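LPXTG cell wall surface protein (Streptococcus gordonii, PDB 4IGB) is probably an adhesin anchored to the streptococcal cell wall, represented here by its N-terminal domain and the adjoining N2 domain. Local coordinates at residues B[94-106]-B[179-191]. Residues are numbered along the deposited sequence; the frame is centred on the assembly and turned at random.
Sequences FTNIGTVNGKQVD and EIRYADGTETDLK
At one end of the large antiparallel sheet of the N-terminal domain, the hairpin of strands 84-100 and 103-118, closed by a type I' turn from V100 to K103, pairs through its second strand with the end of strand 170-182, which a type I turn (Y182 to G185) follows. V105 and Y182 form a non-hydrogen-bonded pair, D106 and R181 a hydrogen-bonded one; D106 N reaches R181 O at 2.8 Å, and A183 N extends the pairing to Q104 O (2.9 Å).

The extended K103 chain crosses the Y182 ring, its CD 3.6 Å from the ring centroid and almost on the normal. With every torsion beyond CG near anti, NZ is carried over the CD2-CE2 side of the ring, an off-centre cation-pi contact, to T186 OG1 (2.7 Å). T186 OG1 in turn donates to D184 OD1 (2.6 Å), which also accepts T186 N in an Asx turn and so fixes the hydroxyl that receives the lysine. The phenol is held by its bond to the syn lone pair of D189 OD1 (OH to OD1 2.6 Å), N101 ND2 adding a weak one.

On the sheet face of V105, its CG2 packs on L190 CD1 (3.9 Å). I180 and L190 rest on I287 of strand 280-287, while N101 and D189 touch strand 420-423 of the N2 domain.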
loop_
_atom_site.group_PDB
_atom_site.type_symbol
_atom_site.label_atom_id
_atom_site.label_comp_id
_atom_site.label_asym_id
_atom_site.label_seq_id
_atom_site.Cartn_x
_atom_site.Cartn_y
_atom_site.Cartn_z
ATOM N N PHE B 94 11.469 -6.904 -4.377
ATOM C CA PHE B 94 11.525 -5.993 -5.508
ATOM C C PHE B 94 12.320 -4.784 -5.069
ATOM O O PHE B 94 11.901 -4.063 -4.180
ATOM C CB PHE B 94 10.125 -5.577 -5.970
ATOM C CG PHE B 94 9.285 -6.717 -6.460
ATOM C CD1 PHE B 94 9.171 -6.980 -7.815
ATOM C CD2 PHE B 94 8.594 -7.520 -5.562
ATOM C CE1 PHE B 94 8.392 -8.046 -8.272
ATOM C CE2 PHE B 94 7.819 -8.595 -6.006
ATOM C CZ PHE B 94 7.715 -8.849 -7.368
ATOM N N THR B 95 13.480 -4.574 -5.685
ATOM C CA THR B 95 14.380 -3.504 -5.271
ATOM C C THR B 95 14.157 -2.197 -6.047
ATOM O O THR B 95 14.069 -2.200 -7.271
ATOM C CB THR B 95 15.868 -3.922 -5.429
ATOM O OG1 THR B 95 16.121 -5.112 -4.677
ATOM C CG2 THR B 95 16.789 -2.818 -4.919
ATOM N N ASN B 96 14.123 -1.081 -5.326
ATOM C CA ASN B 96 13.944 0.230 -5.934
ATOM C C ASN B 96 12.677 0.294 -6.779
ATOM O O ASN B 96 12.742 0.417 -8.001
ATOM C CB ASN B 96 15.159 0.614 -6.785
ATOM C CG ASN B 96 15.115 2.056 -7.214
ATOM O OD1 ASN B 96 14.339 2.843 -6.666
ATOM N ND2 ASN B 96 15.935 2.416 -8.199
ATOM N N ILE B 97 11.533 0.211 -6.110
ATOM C CA ILE B 97 10.238 0.175 -6.769
ATOM C C ILE B 97 9.729 1.587 -6.953
ATOM O O ILE B 97 8.678 1.803 -7.557
ATOM C CB ILE B 97 9.206 -0.619 -5.936
ATOM C CG1 ILE B 97 8.835 0.139 -4.660
ATOM C CG2 ILE B 97 9.727 -2.028 -5.613
ATOM C CD1 ILE B 97 7.944 -0.679 -3.721
ATOM N N GLY B 98 10.473 2.544 -6.405
ATOM C CA GLY B 98 10.127 3.942 -6.547
ATOM C C GLY B 98 10.926 4.783 -5.575
ATOM O O GLY B 98 11.596 4.255 -4.683
ATOM N N THR B 99 10.869 6.096 -5.760
ATOM C CA THR B 99 11.459 7.035 -4.819
ATOM C C THR B 99 10.363 7.870 -4.184
ATOM O O THR B 99 9.541 8.474 -4.883
ATOM C CB THR B 99 12.455 7.947 -5.516
ATOM O OG1 THR B 99 13.440 7.139 -6.169
ATOM C CG2 THR B 99 13.136 8.885 -4.505
ATOM N N VAL B 100 10.340 7.894 -2.856
ATOM C CA VAL B 100 9.280 8.569 -2.121
ATOM C C VAL B 100 9.889 9.414 -1.001
ATOM O O VAL B 100 10.663 8.904 -0.181
ATOM C CB VAL B 100 8.308 7.549 -1.491
ATOM C CG1 VAL B 100 7.246 8.256 -0.692
ATOM C CG2 VAL B 100 7.675 6.650 -2.555
ATOM N N ASN B 101 9.534 10.696 -0.957
ATOM C CA ASN B 101 10.075 11.618 0.044
ATOM C C ASN B 101 11.601 11.613 0.020
ATOM O O ASN B 101 12.236 11.601 1.077
ATOM C CB ASN B 101 9.597 11.252 1.463
ATOM C CG ASN B 101 8.081 11.361 1.638
ATOM O OD1 ASN B 101 7.427 12.255 1.087
ATOM N ND2 ASN B 101 7.517 10.443 2.418
ATOM N N GLY B 102 12.177 11.606 -1.183
ATOM C CA GLY B 102 13.615 11.539 -1.365
ATOM C C GLY B 102 14.242 10.167 -1.114
ATOM O O GLY B 102 15.441 9.981 -1.332
ATOM N N LYS B 103 13.442 9.202 -0.669
ATOM C CA LYS B 103 13.963 7.890 -0.265
ATOM C C LYS B 103 13.593 6.751 -1.220
ATOM O O LYS B 103 12.449 6.640 -1.668
ATOM C CB LYS B 103 13.463 7.536 1.142
ATOM C CG LYS B 103 13.945 8.478 2.253
ATOM C CD LYS B 103 13.222 8.152 3.563
ATOM C CE LYS B 103 13.969 8.684 4.772
ATOM N NZ LYS B 103 13.143 8.459 6.001
ATOM N N GLN B 104 14.561 5.892 -1.512
ATOM C CA GLN B 104 14.277 4.670 -2.258
ATOM C C GLN B 104 13.436 3.687 -1.431
ATOM O O GLN B 104 13.703 3.451 -0.238
ATOM C CB GLN B 104 15.567 3.989 -2.709
ATOM C CG GLN B 104 15.354 2.581 -3.251
ATOM C CD GLN B 104 16.664 1.901 -3.620
ATOM O OE1 GLN B 104 17.619 2.565 -4.029
ATOM N NE2 GLN B 104 16.721 0.576 -3.466
ATOM N N VAL B 105 12.433 3.113 -2.089
ATOM C CA VAL B 105 11.524 2.154 -1.475
ATOM C C VAL B 105 11.714 0.787 -2.110
ATOM O O VAL B 105 11.857 0.673 -3.332
ATOM C CB VAL B 105 10.046 2.594 -1.629
ATOM C CG1 VAL B 105 9.097 1.566 -0.998
ATOM C CG2 VAL B 105 9.834 3.966 -1.003
ATOM N N ASP B 106 11.745 -0.242 -1.268
ATOM C CA ASP B 106 11.756 -1.635 -1.720
ATOM C C ASP B 106 10.473 -2.355 -1.328
ATOM O O ASP B 106 9.810 -1.969 -0.367
ATOM C CB ASP B 106 12.943 -2.409 -1.132
ATOM C CG ASP B 106 14.275 -1.756 -1.429
ATOM O OD1 ASP B 106 14.469 -1.246 -2.549
ATOM O OD2 ASP B 106 15.126 -1.734 -0.520
ATOM N N GLU B 179 5.122 -6.054 1.855
ATOM C CA GLU B 179 5.646 -5.002 2.708
ATOM C C GLU B 179 6.494 -4.068 1.878
ATOM O O GLU B 179 7.263 -4.513 1.026
ATOM C CB GLU B 179 6.489 -5.589 3.851
ATOM C CG GLU B 179 7.039 -4.530 4.801
ATOM C CD GLU B 179 8.095 -5.074 5.761
ATOM O OE1 GLU B 179 8.053 -6.262 6.105
ATOM O OE2 GLU B 179 8.984 -4.308 6.166
ATOM N N ILE B 180 6.344 -2.773 2.128
ATOM C CA ILE B 180 7.210 -1.762 1.536
ATOM C C ILE B 180 8.097 -1.179 2.633
ATOM O O ILE B 180 7.685 -1.085 3.785
ATOM C CB ILE B 180 6.413 -0.648 0.847
ATOM C CG1 ILE B 180 5.291 -0.127 1.761
ATOM C CG2 ILE B 180 5.828 -1.182 -0.444
ATOM C CD1 ILE B 180 4.524 1.096 1.182
ATOM N N ARG B 181 9.307 -0.776 2.262
ATOM C CA ARG B 181 10.352 -0.479 3.234
ATOM C C ARG B 181 11.311 0.530 2.621
ATOM O O ARG B 181 11.718 0.364 1.475
ATOM C CB ARG B 181 11.106 -1.792 3.496
ATOM C CG ARG B 181 11.779 -1.922 4.815
ATOM C CD ARG B 181 12.539 -3.257 4.898
ATOM N NE ARG B 181 11.683 -4.420 5.146
ATOM C CZ ARG B 181 12.136 -5.673 5.170
ATOM N NH1 ARG B 181 13.428 -5.920 4.954
ATOM N NH2 ARG B 181 11.313 -6.679 5.405
ATOM N N TYR B 182 11.678 1.578 3.357
ATOM C CA TYR B 182 12.775 2.416 2.899
ATOM C C TYR B 182 14.096 1.616 2.875
ATOM O O TYR B 182 14.490 0.991 3.867
ATOM C CB TYR B 182 12.931 3.661 3.780
ATOM C CG TYR B 182 11.791 4.662 3.689
ATOM C CD1 TYR B 182 11.304 5.082 2.463
ATOM C CD2 TYR B 182 11.196 5.170 4.842
ATOM C CE1 TYR B 182 10.257 5.999 2.385
ATOM C CE2 TYR B 182 10.154 6.080 4.780
ATOM C CZ TYR B 182 9.684 6.498 3.542
ATOM O OH TYR B 182 8.641 7.412 3.464
ATOM N N ALA B 183 14.799 1.683 1.757
ATOM C CA ALA B 183 16.064 0.986 1.628
ATOM C C ALA B 183 17.092 1.525 2.615
ATOM O O ALA B 183 17.943 0.780 3.083
ATOM C CB ALA B 183 16.589 1.095 0.204
ATOM N N ASP B 184 17.022 2.816 2.939
ATOM C CA ASP B 184 18.051 3.409 3.798
ATOM C C ASP B 184 17.958 2.973 5.270
ATOM O O ASP B 184 18.866 3.242 6.066
ATOM C CB ASP B 184 18.102 4.942 3.669
ATOM C CG ASP B 184 16.861 5.631 4.208
ATOM O OD1 ASP B 184 16.010 4.962 4.830
ATOM O OD2 ASP B 184 16.742 6.861 4.014
ATOM N N GLY B 185 16.870 2.294 5.626
ATOM C CA GLY B 185 16.730 1.743 6.968
ATOM C C GLY B 185 16.030 2.641 7.972
ATOM O O GLY B 185 15.895 2.285 9.153
ATOM N N THR B 186 15.597 3.812 7.519
ATOM C CA THR B 186 14.779 4.691 8.355
ATOM C C THR B 186 13.376 4.131 8.488
ATOM O O THR B 186 12.952 3.298 7.680
ATOM C CB THR B 186 14.684 6.131 7.785
ATOM O OG1 THR B 186 14.264 6.086 6.415
ATOM C CG2 THR B 186 16.031 6.831 7.876
ATOM N N GLU B 187 12.654 4.599 9.502
ATOM C CA GLU B 187 11.319 4.104 9.786
ATOM C C GLU B 187 10.377 4.338 8.604
ATOM O O GLU B 187 10.334 5.424 8.044
ATOM C CB GLU B 187 10.783 4.738 11.071
ATOM C CG GLU B 187 11.492 4.221 12.335
ATOM C CD GLU B 187 11.349 5.167 13.528
ATOM O OE1 GLU B 187 10.588 4.840 14.466
ATOM O OE2 GLU B 187 12.012 6.234 13.524
ATOM N N THR B 188 9.649 3.304 8.206
ATOM C CA THR B 188 8.778 3.411 7.042
ATOM C C THR B 188 7.394 3.899 7.477
ATOM O O THR B 188 6.614 3.145 8.044
ATOM C CB THR B 188 8.673 2.070 6.268
ATOM O OG1 THR B 188 9.987 1.610 5.916
ATOM C CG2 THR B 188 7.843 2.245 4.988
ATOM N N ASP B 189 7.124 5.177 7.218
ATOM C CA ASP B 189 5.853 5.829 7.555
ATOM C C ASP B 189 4.783 5.597 6.479
ATOM O O ASP B 189 3.637 6.006 6.634
ATOM C CB ASP B 189 6.081 7.336 7.737
ATOM C CG ASP B 189 7.008 7.939 6.648
ATOM O OD1 ASP B 189 7.223 7.295 5.592
ATOM O OD2 ASP B 189 7.538 9.064 6.851
ATOM N N LEU B 190 5.161 4.950 5.385
ATOM C CA LEU B 190 4.223 4.689 4.289
ATOM C C LEU B 190 3.157 3.686 4.682
ATOM O O LEU B 190 3.437 2.711 5.376
ATOM C CB LEU B 190 4.967 4.179 3.060
ATOM C CG LEU B 190 6.102 5.069 2.548
ATOM C CD1 LEU B 190 6.812 4.422 1.375
ATOM C CD2 LEU B 190 5.573 6.464 2.170
ATOM N N LYS B 191 1.932 3.922 4.223
ATOM C CA LYS B 191 0.827 3.011 4.502
ATOM C C LYS B 191 0.469 2.231 3.246
ATOM O O LYS B 191 -0.078 2.777 2.279
ATOM C CB LYS B 191 -0.384 3.775 5.057
ATOM C CG LYS B 191 -0.072 4.535 6.353
ATOM C CD LYS B 191 0.437 3.619 7.464
ATOM C CE LYS B 191 1.015 4.460 8.600
ATOM N NZ LYS B 191 1.740 3.637 9.613
HETATM O O HOH W 1 10.537 9.850 5.837
HETATM O O HOH W 2 15.484 4.728 1.469
#